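Local coordinates for protein CRISPR-associated endonuclease Cas9 (Campylobacter jejuni subsp. jejuni serotype O:2, PDB 5X2H) that uses a guide RNA to find matching invading DNA and cleaves both strands with its RuvC-like and HNH nuclease domains, at residues A[250-255]-A[401-406]; A[264-269]-A[356-361]; A[408-413]-A[422-427]. All blocks are in the same frame, centred on the assembly; numbering follows the deposited sequence.

Contact 1: A[250-255]-A[401-406]. With nucleotides of chain B; nucleotides of chain C.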
loop_
_atom_site.group_PDB
_atom_site.type_symbol
_atom_site.label_atom_id
_atom_site.label_comp_id
_atom_site.label_asym_id
_atom_site.label_seq_id
_atom_site.Cartn_x
_atom_site.Cartn_y
_atom_site.Cartn_z
ATOM N N GLY A 250 2.883 -17.378 -4.765
ATOM C CA GLY A 250 2.422 -17.546 -6.127
ATOM C C GLY A 250 2.136 -19.001 -6.471
ATOM O O GLY A 250 2.345 -19.925 -5.685
ATOM N N ASN A 251 1.647 -19.197 -7.693
ATOM C CA ASN A 251 1.247 -20.506 -8.187
ATOM C C ASN A 251 2.217 -21.009 -9.250
ATOM O O ASN A 251 3.031 -20.261 -9.797
ATOM C CB ASN A 251 -0.177 -20.461 -8.755
ATOM C CG ASN A 251 -1.219 -20.191 -7.691
ATOM O OD1 ASN A 251 -1.049 -20.563 -6.529
ATOM N ND2 ASN A 251 -2.309 -19.541 -8.085
ATOM N N CYS A 252 2.102 -22.302 -9.541
ATOM C CA CYS A 252 2.981 -22.957 -10.497
ATOM C C CYS A 252 2.669 -22.516 -11.925
ATOM O O CYS A 252 1.529 -22.192 -12.265
ATOM C CB CYS A 252 2.845 -24.475 -10.372
ATOM S SG CYS A 252 3.747 -25.445 -11.596
ATOM N N SER A 253 3.709 -22.510 -12.765
ATOM C CA SER A 253 3.533 -22.132 -14.164
ATOM C C SER A 253 2.684 -23.149 -14.914
ATOM O O SER A 253 1.897 -22.781 -15.793
ATOM C CB SER A 253 4.893 -21.982 -14.846
ATOM O OG SER A 253 5.693 -21.023 -14.185
ATOM N N PHE A 254 2.837 -24.432 -14.585
ATOM C CA PHE A 254 2.102 -25.505 -15.252
ATOM C C PHE A 254 0.757 -25.769 -14.582
ATOM O O PHE A 254 -0.291 -25.720 -15.233
ATOM C CB PHE A 254 2.941 -26.786 -15.268
ATOM C CG PHE A 254 4.245 -26.653 -15.998
ATOM C CD1 PHE A 254 4.272 -26.556 -17.378
ATOM C CD2 PHE A 254 5.446 -26.647 -15.306
ATOM C CE1 PHE A 254 5.472 -26.440 -18.056
ATOM C CE2 PHE A 254 6.650 -26.533 -15.979
ATOM C CZ PHE A 254 6.661 -26.429 -17.355
ATOM N N PHE A 255 0.778 -26.056 -13.281
ATOM C CA PHE A 255 -0.424 -26.399 -12.520
ATOM C C PHE A 255 -0.823 -25.176 -11.700
ATOM O O PHE A 255 -0.353 -24.974 -10.581
ATOM C CB PHE A 255 -0.173 -27.619 -11.645
ATOM C CG PHE A 255 0.345 -28.810 -12.403
ATOM C CD1 PHE A 255 -0.530 -29.698 -13.005
ATOM C CD2 PHE A 255 1.707 -29.040 -12.517
ATOM C CE1 PHE A 255 -0.058 -30.793 -13.704
ATOM C CE2 PHE A 255 2.185 -30.133 -13.215
ATOM C CZ PHE A 255 1.300 -31.010 -13.810
ATOM N N ASN A 401 9.423 -21.160 -9.191
ATOM C CA ASN A 401 8.261 -20.775 -9.980
ATOM C C ASN A 401 7.388 -21.962 -10.370
ATOM O O ASN A 401 6.374 -21.770 -11.046
ATOM C CB ASN A 401 8.703 -20.013 -11.232
ATOM C CG ASN A 401 9.145 -18.599 -10.919
ATOM O OD1 ASN A 401 8.430 -17.852 -10.253
ATOM N ND2 ASN A 401 10.334 -18.230 -11.379
ATOM N N ILE A 402 7.749 -23.178 -9.956
ATOM C CA ILE A 402 6.960 -24.367 -10.243
ATOM C C ILE A 402 6.683 -25.109 -8.942
ATOM O O ILE A 402 7.382 -24.944 -7.941
ATOM C CB ILE A 402 7.654 -25.295 -11.263
ATOM C CG1 ILE A 402 9.049 -25.681 -10.774
ATOM C CG2 ILE A 402 7.728 -24.621 -12.629
ATOM C CD1 ILE A 402 9.854 -26.456 -11.794
ATOM N N SER A 403 5.647 -25.943 -8.974
ATOM C CA SER A 403 5.139 -26.618 -7.789
ATOM C C SER A 403 5.890 -27.920 -7.518
ATOM O O SER A 403 6.716 -28.377 -8.311
ATOM C CB SER A 403 3.648 -26.913 -7.944
ATOM O OG SER A 403 3.412 -27.787 -9.036
ATOM N N PHE A 404 5.579 -28.523 -6.364
ATOM C CA PHE A 404 6.056 -29.869 -6.065
ATOM C C PHE A 404 5.519 -30.885 -7.063
ATOM O O PHE A 404 6.211 -31.851 -7.401
ATOM C CB PHE A 404 5.647 -30.275 -4.648
ATOM C CG PHE A 404 6.570 -29.776 -3.576
ATOM C CD1 PHE A 404 7.908 -29.542 -3.847
ATOM C CD2 PHE A 404 6.101 -29.550 -2.292
ATOM C CE1 PHE A 404 8.758 -29.090 -2.858
ATOM C CE2 PHE A 404 6.946 -29.096 -1.301
ATOM C CZ PHE A 404 8.276 -28.864 -1.583
ATOM N N LYS A 405 4.284 -30.687 -7.536
ATOM C CA LYS A 405 3.698 -31.621 -8.491
ATOM C C LYS A 405 4.497 -31.653 -9.788
ATOM O O LYS A 405 4.729 -32.726 -10.356
ATOM C CB LYS A 405 2.242 -31.242 -8.761
ATOM C CG LYS A 405 1.477 -32.260 -9.584
ATOM C CD LYS A 405 0.058 -31.792 -9.859
ATOM C CE LYS A 405 -0.753 -32.884 -10.535
ATOM N NZ LYS A 405 -2.119 -32.424 -10.899
ATOM N N ALA A 406 4.936 -30.486 -10.265
ATOM C CA ALA A 406 5.756 -30.446 -11.469
ATOM C C ALA A 406 7.165 -30.955 -11.202
ATOM O O ALA A 406 7.781 -31.564 -12.085
ATOM C CB ALA A 406 5.801 -29.026 -12.030
ATOM P P A B 5 12.377 -21.224 -11.840
ATOM O OP1 A B 5 11.787 -21.525 -10.512
ATOM O OP2 A B 5 12.042 -19.945 -12.509
ATOM O "O5'" A B 5 13.961 -21.304 -11.716
ATOM C "C5'" A B 5 14.596 -22.544 -11.442
ATOM C "C4'" A B 5 16.081 -22.482 -11.694
ATOM O "O4'" A B 5 16.350 -22.207 -13.093
ATOM C "C3'" A B 5 16.838 -21.389 -10.965
ATOM O "O3'" A B 5 17.068 -21.688 -9.602
ATOM C "C2'" A B 5 18.106 -21.266 -11.798
ATOM O "O2'" A B 5 18.999 -22.335 -11.523
ATOM C "C1'" A B 5 17.548 -21.462 -13.208
ATOM N N9 A B 5 17.259 -20.170 -13.857
ATOM C C8 A B 5 16.044 -19.579 -14.103
ATOM N N7 A B 5 16.139 -18.411 -14.693
ATOM C C5 A B 5 17.506 -18.220 -14.844
ATOM C C6 A B 5 18.264 -17.175 -15.399
ATOM N N6 A B 5 17.732 -16.074 -15.934
ATOM N N1 A B 5 19.609 -17.301 -15.386
ATOM C C2 A B 5 20.147 -18.403 -14.850
ATOM N N3 A B 5 19.541 -19.451 -14.299
ATOM C C4 A B 5 18.206 -19.295 -14.329
ATOM P P DA C 18 6.113 -15.397 -4.282
ATOM O OP1 DA C 18 5.564 -16.618 -4.915
ATOM O OP2 DA C 18 7.576 -15.215 -4.170
ATOM O "O5'" DA C 18 5.523 -14.125 -5.049
ATOM C "C5'" DA C 18 4.124 -14.025 -5.289
ATOM C "C4'" DA C 18 3.798 -12.714 -5.981
ATOM O "O4'" DA C 18 4.021 -11.611 -5.067
ATOM C "C3'" DA C 18 4.666 -12.408 -7.183
ATOM O "O3'" DA C 18 4.115 -13.013 -8.342
ATOM C "C2'" DA C 18 4.598 -10.885 -7.252
ATOM C "C1'" DA C 18 4.554 -10.502 -5.771
ATOM N N9 DA C 18 5.863 -10.174 -5.204
ATOM C C8 DA C 18 6.671 -10.994 -4.463
ATOM N N7 DA C 18 7.792 -10.428 -4.079
ATOM C C5 DA C 18 7.714 -9.146 -4.599
ATOM C C6 DA C 18 8.589 -8.039 -4.541
ATOM N N6 DA C 18 9.766 -8.062 -3.903
ATOM N N1 DA C 18 8.207 -6.907 -5.171
ATOM C C2 DA C 18 7.030 -6.887 -5.807
ATOM N N3 DA C 18 6.124 -7.857 -5.925
ATOM C C4 DA C 18 6.530 -8.971 -5.294
ATOM P P A B 4 8.553 -20.015 -15.719
ATOM O OP1 A B 4 7.661 -20.206 -14.551
ATOM O OP2 A B 4 8.955 -18.646 -16.131
ATOM O "O5'" A B 4 9.884 -20.859 -15.477
ATOM C "C5'" A B 4 9.814 -22.242 -15.171
ATOM C "C4'" A B 4 11.176 -22.888 -15.121
ATOM O "O4'" A B 4 11.799 -22.892 -16.435
ATOM C "C3'" A B 4 12.216 -22.218 -14.248
ATOM O "O3'" A B 4 12.015 -22.413 -12.861
ATOM C "C2'" A B 4 13.504 -22.820 -14.788
ATOM O "O2'" A B 4 13.643 -24.168 -14.363
ATOM C "C1'" A B 4 13.208 -22.816 -16.288
ATOM N N9 A B 4 13.691 -21.564 -16.895
ATOM C C8 A B 4 12.987 -20.431 -17.218
ATOM N N7 A B 4 13.732 -19.470 -17.712
ATOM C C5 A B 4 15.016 -19.999 -17.695
ATOM C C6 A B 4 16.263 -19.482 -18.086
ATOM N N6 A B 4 16.433 -18.261 -18.597
ATOM N N1 A B 4 17.348 -20.275 -17.937
ATOM C C2 A B 4 17.179 -21.503 -17.427
ATOM N N3 A B 4 16.060 -22.100 -17.022
ATOM C C4 A B 4 15.003 -21.286 -17.187
HETATM O O HOH W 1 4.826 -19.249 -11.820
#
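Cys252 packs against Ile402 and Ser403 where the loop 250-255 crosses the capped start of helix 404-415 in the helical recognition lobe of Cas9. Ser403 is the N-cap: its OG takes a weak bond from Ala406 N. The tight part centres on the thiol. Cys252 SG stands anti to its own backbone N (chi1 174°) and accepts Ser403 N across the contact at 3.3 Å. From its own loop it also receives a weak bond from Phe254 N and a longer one from Phe255 N, so three N-H groups converge on one buried sulfur, and the loop wraps round it. Cys252 CB meets Ser403 CB at 3.5 Å, and the sulfur also rests on Ile402 CB. Beside this centre, Phe254 and Ile402 lie side by side, CE2 to CG2 4.0 Å, with Ala406 CB approaching the same ring.

Toward solvent the contact becomes looser. The extended chain of exposed Lys405 crosses the Phe255 side chain at about a right angle and puts CD 3.8 Å above the ring centre, a CH-pi contact, while Ala406 CB sits in the ring plane at its edge. At the nucleic-acid side, Ser253 N reaches Asn401 O at 3.3 Å, and a water bridges Asn251 O and Asn401 O. Backbone N-H groups hold phosphates of both the guide RNA (chain B) and the target DNA (chain C): Gly250 N bonds OP1 of DA18 of chain C, and Asn401 N bonds OP1 of A5 of chain B. The carboxamide of Asn401 adds a second grip on that RNA phosphate, ND2 to OP2 2.7 Å.

Contact 2: A[264-269]-A[356-361]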
loop_
_atom_site.group_PDB
_atom_site.type_symbol
_atom_site.label_atom_id
_atom_site.label_comp_id
_atom_site.label_asym_id
_atom_site.label_seq_id
_atom_site.Cartn_x
_atom_site.Cartn_y
_atom_site.Cartn_z
ATOM N N ASN A 264 14.093 -24.271 -0.388
ATOM C CA ASN A 264 14.925 -25.058 0.513
ATOM C C ASN A 264 14.398 -26.471 0.733
ATOM O O ASN A 264 14.811 -27.133 1.692
ATOM C CB ASN A 264 15.081 -24.337 1.854
ATOM C CG ASN A 264 15.926 -23.084 1.741
ATOM O OD1 ASN A 264 17.154 -23.145 1.806
ATOM N ND2 ASN A 264 15.272 -21.941 1.560
ATOM N N SER A 265 13.509 -26.950 -0.126
ATOM C CA SER A 265 13.085 -28.336 -0.031
ATOM C C SER A 265 14.080 -29.239 -0.758
ATOM O O SER A 265 14.779 -28.790 -1.671
ATOM C CB SER A 265 11.692 -28.511 -0.627
ATOM O OG SER A 265 11.701 -28.265 -2.021
ATOM N N PRO A 266 14.173 -30.512 -0.360
ATOM C CA PRO A 266 15.097 -31.423 -1.061
ATOM C C PRO A 266 14.831 -31.515 -2.554
ATOM O O PRO A 266 15.780 -31.516 -3.347
ATOM C CB PRO A 266 14.866 -32.767 -0.355
ATOM C CG PRO A 266 14.350 -32.401 0.996
ATOM C CD PRO A 266 13.527 -31.156 0.797
ATOM N N LEU A 267 13.561 -31.588 -2.959
ATOM C CA LEU A 267 13.235 -31.623 -4.382
ATOM C C LEU A 267 13.749 -30.378 -5.092
ATOM O O LEU A 267 14.348 -30.468 -6.171
ATOM C CB LEU A 267 11.724 -31.759 -4.571
ATOM C CG LEU A 267 11.205 -33.040 -5.222
ATOM C CD1 LEU A 267 9.713 -32.919 -5.483
ATOM C CD2 LEU A 267 11.961 -33.343 -6.506
ATOM N N ALA A 268 13.522 -29.202 -4.498
ATOM C CA ALA A 268 13.977 -27.958 -5.111
ATOM C C ALA A 268 15.496 -27.885 -5.156
ATOM O O ALA A 268 16.069 -27.446 -6.159
ATOM C CB ALA A 268 13.403 -26.759 -4.358
ATOM N N PHE A 269 16.164 -28.298 -4.074
ATOM C CA PHE A 269 17.619 -28.419 -4.108
ATOM C C PHE A 269 18.058 -29.361 -5.219
ATOM O O PHE A 269 18.996 -29.061 -5.966
ATOM C CB PHE A 269 18.143 -28.910 -2.757
ATOM C CG PHE A 269 18.227 -27.838 -1.709
ATOM C CD1 PHE A 269 18.484 -26.521 -2.062
ATOM C CD2 PHE A 269 18.051 -28.147 -0.370
ATOM C CE1 PHE A 269 18.562 -25.532 -1.098
ATOM C CE2 PHE A 269 18.127 -27.162 0.598
ATOM C CZ PHE A 269 18.384 -25.852 0.233
ATOM N N ASP A 356 8.208 -37.312 0.644
ATOM C CA ASP A 356 7.098 -36.363 0.624
ATOM C C ASP A 356 7.011 -35.586 1.931
ATOM O O ASP A 356 6.739 -34.379 1.924
ATOM C CB ASP A 356 5.785 -37.091 0.341
ATOM C CG ASP A 356 5.565 -37.343 -1.136
ATOM O OD1 ASP A 356 6.306 -38.163 -1.719
ATOM O OD2 ASP A 356 4.652 -36.717 -1.714
ATOM N N ASP A 357 7.240 -36.259 3.061
ATOM C CA ASP A 357 7.235 -35.565 4.344
ATOM C C ASP A 357 8.408 -34.602 4.464
ATOM O O ASP A 357 8.290 -33.568 5.129
ATOM C CB ASP A 357 7.256 -36.575 5.491
ATOM C CG ASP A 357 6.026 -37.462 5.510
ATOM O OD1 ASP A 357 4.943 -36.986 5.108
ATOM O OD2 ASP A 357 6.141 -38.634 5.926
ATOM N N LEU A 358 9.539 -34.919 3.830
ATOM C CA LEU A 358 10.684 -34.015 3.857
ATOM C C LEU A 358 10.365 -32.709 3.138
ATOM O O LEU A 358 10.633 -31.618 3.657
ATOM C CB LEU A 358 11.901 -34.695 3.229
ATOM C CG LEU A 358 13.119 -34.890 4.134
ATOM C CD1 LEU A 358 12.726 -35.619 5.408
ATOM C CD2 LEU A 358 14.212 -35.648 3.395
ATOM N N ASN A 359 9.791 -32.802 1.937
ATOM C CA ASN A 359 9.383 -31.599 1.219
ATOM C C ASN A 359 8.265 -30.868 1.951
ATOM O O ASN A 359 8.207 -29.633 1.920
ATOM C CB ASN A 359 8.945 -31.957 -0.201
ATOM C CG ASN A 359 10.052 -32.614 -1.003
ATOM O OD1 ASN A 359 11.000 -31.955 -1.429
ATOM N ND2 ASN A 359 9.932 -33.921 -1.217
ATOM N N GLU A 360 7.373 -31.608 2.613
ATOM C CA GLU A 360 6.310 -30.972 3.382
ATOM C C GLU A 360 6.856 -30.279 4.624
ATOM O O GLU A 360 6.280 -29.284 5.080
ATOM C CB GLU A 360 5.255 -32.008 3.767
ATOM C CG GLU A 360 3.827 -31.614 3.419
ATOM C CD GLU A 360 3.683 -31.152 1.981
ATOM O OE1 GLU A 360 3.168 -30.035 1.765
ATOM O OE2 GLU A 360 4.095 -31.901 1.068
ATOM N N ILE A 361 7.960 -30.783 5.179
ATOM C CA ILE A 361 8.565 -30.148 6.347
ATOM C C ILE A 361 9.184 -28.809 5.963
ATOM O O ILE A 361 9.012 -27.804 6.662
ATOM C CB ILE A 361 9.601 -31.086 6.992
ATOM C CG1 ILE A 361 8.908 -32.159 7.831
ATOM C CG2 ILE A 361 10.583 -30.300 7.849
ATOM C CD1 ILE A 361 9.834 -33.257 8.292
#
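The carboxamide of Asn359 is the flat group here, and its OD1 end is met on both faces and at the edge by the start of helix 266-288. From one face the puckered ring of Pro266 brings CD to 3.5 Å from Asn359 OD1; from the opposite face Leu267 CB comes to 3.2 Å from the same oxygen. Near the plane lie Ser265 CB, 3.6 Å from Asn359 OD1, and the Leu267 N-H, which enters with a C=O to donor angle of 154°. Asn359 CG is anti to its carbonyl carbon (chi1 -60°), one step in bringing the carboxamide across. Another part of the proline ring faces Leu358: Pro266 CG lies 4.0 Å from Leu358 CB and equally near its CD2, the two side chains crossing at about a right angle.

The bond from Leu267 N to Asn359 OD1 is 3.0 Å long and fairly straight (161° at the hydrogen). It supplements the Ser265 cap of helix 266-288. An amide in a first helical turn has no partner one turn earlier, and here each is dealt with separately. Pro266 has no N-H to satisfy; Leu267 N is served from the other helix; Ala268 N is taken by the N-cap side chain, Ser265 OG, at 3.2 Å; Phe269 N reaches the first regular helical acceptor, Ser265 O. Asn359 OD1 is therefore an acceptor supplied from a distant part of the sequence, and the positive end of the helix may polarise this carbonyl. Ser265 OG is also hydrogen-bonded to Pro262 O.

The side of helix 355-367 thus closes the start of helix 266-288. Phe404 of helix 404-415 packs on both Ser265 and Asn359, Leu407 and Thr411 of that helix touch Leu267, and Tyr341 of helix 336-344 touches Pro266.

Contact 3: A[408-413]-A[422-427]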
loop_
_atom_site.group_PDB
_atom_site.type_symbol
_atom_site.label_atom_id
_atom_site.label_comp_id
_atom_site.label_asym_id
_atom_site.label_seq_id
_atom_site.Cartn_x
_atom_site.Cartn_y
_atom_site.Cartn_z
ATOM N N LYS A 408 8.001 -33.345 -9.096
ATOM C CA LYS A 408 7.947 -34.802 -9.030
ATOM C C LYS A 408 8.007 -35.448 -10.407
ATOM O O LYS A 408 8.381 -36.620 -10.514
ATOM C CB LYS A 408 6.674 -35.247 -8.309
ATOM C CG LYS A 408 6.737 -35.145 -6.797
ATOM C CD LYS A 408 5.356 -35.318 -6.186
ATOM C CE LYS A 408 5.439 -35.955 -4.809
ATOM N NZ LYS A 408 5.899 -37.369 -4.895
ATOM N N LEU A 409 7.652 -34.714 -11.460
ATOM C CA LEU A 409 7.650 -35.231 -12.823
ATOM C C LEU A 409 8.922 -34.895 -13.586
ATOM O O LEU A 409 9.489 -35.766 -14.251
ATOM C CB LEU A 409 6.439 -34.683 -13.586
ATOM C CG LEU A 409 5.060 -35.015 -13.010
ATOM C CD1 LEU A 409 3.984 -34.179 -13.686
ATOM C CD2 LEU A 409 4.767 -36.501 -13.161
ATOM N N VAL A 410 9.388 -33.648 -13.497
ATOM C CA VAL A 410 10.531 -33.215 -14.294
ATOM C C VAL A 410 11.837 -33.744 -13.714
ATOM O O VAL A 410 12.741 -34.144 -14.457
ATOM C CB VAL A 410 10.538 -31.679 -14.400
ATOM C CG1 VAL A 410 11.757 -31.202 -15.170
ATOM C CG2 VAL A 410 9.257 -31.190 -15.060
ATOM N N THR A 411 11.956 -33.760 -12.387
ATOM C CA THR A 411 13.218 -34.145 -11.761
ATOM C C THR A 411 13.659 -35.572 -12.080
ATOM O O THR A 411 14.866 -35.770 -12.303
ATOM C CB THR A 411 13.128 -33.937 -10.244
ATOM O OG1 THR A 411 12.490 -32.684 -9.970
ATOM C CG2 THR A 411 14.515 -33.928 -9.630
ATOM N N PRO A 412 12.786 -36.591 -12.106
ATOM C CA PRO A 412 13.276 -37.933 -12.472
ATOM C C PRO A 412 13.879 -37.998 -13.862
ATOM O O PRO A 412 14.867 -38.713 -14.069
ATOM C CB PRO A 412 12.020 -38.808 -12.356
ATOM C CG PRO A 412 11.158 -38.096 -11.388
ATOM C CD PRO A 412 11.384 -36.638 -11.652
ATOM N N LEU A 413 13.313 -37.268 -14.828
ATOM C CA LEU A 413 13.872 -37.279 -16.176
ATOM C C LEU A 413 15.194 -36.523 -16.230
ATOM O O LEU A 413 16.121 -36.933 -16.937
ATOM C CB LEU A 413 12.874 -36.687 -17.168
ATOM C CG LEU A 413 11.515 -37.380 -17.279
ATOM C CD1 LEU A 413 10.720 -36.789 -18.432
ATOM C CD2 LEU A 413 11.683 -38.879 -17.455
ATOM N N GLU A 422 13.617 -30.841 -22.510
ATOM C CA GLU A 422 13.416 -32.213 -22.964
ATOM C C GLU A 422 12.496 -32.971 -22.017
ATOM O O GLU A 422 11.663 -33.771 -22.459
ATOM C CB GLU A 422 14.757 -32.935 -23.087
ATOM C CG GLU A 422 15.771 -32.240 -23.974
ATOM C CD GLU A 422 17.104 -32.963 -23.991
ATOM O OE1 GLU A 422 17.520 -33.429 -25.074
ATOM O OE2 GLU A 422 17.731 -33.073 -22.917
ATOM N N ALA A 423 12.637 -32.734 -20.711
ATOM C CA ALA A 423 11.752 -33.379 -19.750
ATOM C C ALA A 423 10.316 -32.904 -19.924
ATOM O O ALA A 423 9.378 -33.706 -19.861
ATOM C CB ALA A 423 12.240 -33.112 -18.327
ATOM N N CYS A 424 10.127 -31.603 -20.153
ATOM C CA CYS A 424 8.779 -31.074 -20.325
ATOM C C CYS A 424 8.141 -31.589 -21.610
ATOM O O CYS A 424 6.939 -31.878 -21.641
ATOM C CB CYS A 424 8.809 -29.546 -20.306
ATOM S SG CYS A 424 9.298 -28.821 -18.712
ATOM N N ASN A 425 8.925 -31.716 -22.681
ATOM C CA ASN A 425 8.364 -32.215 -23.932
ATOM C C ASN A 425 8.021 -33.697 -23.833
ATOM O O ASN A 425 7.007 -34.143 -24.383
ATOM C CB ASN A 425 9.331 -31.961 -25.087
ATOM C CG ASN A 425 8.701 -32.234 -26.443
ATOM O OD1 ASN A 425 9.037 -33.210 -27.115
ATOM N ND2 ASN A 425 7.770 -31.375 -26.843
ATOM N N GLU A 426 8.849 -34.477 -23.134
ATOM C CA GLU A 426 8.559 -35.898 -22.971
ATOM C C GLU A 426 7.332 -36.116 -22.095
ATOM O O GLU A 426 6.564 -37.061 -22.316
ATOM C CB GLU A 426 9.773 -36.620 -22.389
ATOM C CG GLU A 426 9.508 -38.069 -22.014
ATOM C CD GLU A 426 10.774 -38.827 -21.679
ATOM O OE1 GLU A 426 11.870 -38.327 -22.009
ATOM O OE2 GLU A 426 10.673 -39.922 -21.089
ATOM N N LEU A 427 7.127 -35.255 -21.102
ATOM C CA LEU A 427 5.978 -35.344 -20.212
ATOM C C LEU A 427 4.746 -34.641 -20.761
ATOM O O LEU A 427 3.676 -34.735 -20.148
ATOM C CB LEU A 427 6.329 -34.759 -18.840
ATOM C CG LEU A 427 7.371 -35.530 -18.032
ATOM C CD1 LEU A 427 7.876 -34.690 -16.876
ATOM C CD2 LEU A 427 6.799 -36.849 -17.531
#
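Leu413 and Leu427 reach toward each other tip to tip; Leu427 CG, set anti to its carbonyl carbon (chi1 -67°), meets Leu413 CD1 at 3.6 Å. Leu427 CD1 lies against the backbone of the other helix at Leu409, 3.6 Å from Leu409 CB and 3.3 Å from the carbonyl oxygen Leu409 O. Val410 flanks the same methyl obliquely through CG2, while its other branch, CG1, is anti to the backbone N (chi1 177°) and meets Ala423 CB at 3.7 Å. Ala423 is also touched by the root of Leu413, CB to CB 3.8 Å. The small alanine methyl is thereby held between a valine branch and a leucine stem, where the backbones come closest, at Val410 and Ala423.

Two consecutive helices of the recognition lobe, 404-415 and 420-427, are joined by a short linker and cross steeply, at 118° between their N-to-C directions, with the axes of the two short segments 9.0 Å apart at closest. No hydrogen bond joins the segments. The first helix is kinked at Pro412, whose N bonds to no earlier turn, just before Leu413 turns toward the partner helix.

On the buried side Cys424 SG lies near Val410 CG2 and also meets Phe254, and Leu429 packs on Val410. On the exposed side the extended chain of Glu426 runs past the end of Leu413, its carboxylate carbon CD 3.8 Å from Leu413 CD1, while Glu426 OE1 forms a salt bridge with Lys418 in the linker.

In the fold
Helix 404-415 ties the three together: it supplies a segment to contacts 1 and 3, and its Phe404 reaches contact 2. Contact 2 is nested within the chain loop closed by contact 1, whereas contact 3 follows both in sequence. All lie away from the annotated nuclease sites. Each has a buried centre, Cys252 with Ser403, Asn359, and Val410 with Ala423, while exposed Lys405 and Glu426 mark the margins of contacts 1 and 3. Contact 1 alone bonds the nucleic acids and is rich in backbone and sulfur polarity; contact 2 turns on one side-chain to backbone hydrogen bond; contact 3 is apolar. Phe255 meets Leu409 CD1 between contacts 1 and 3, and a long, weak ion pair, Asp356 with Lys408, spans contacts 2 and 3.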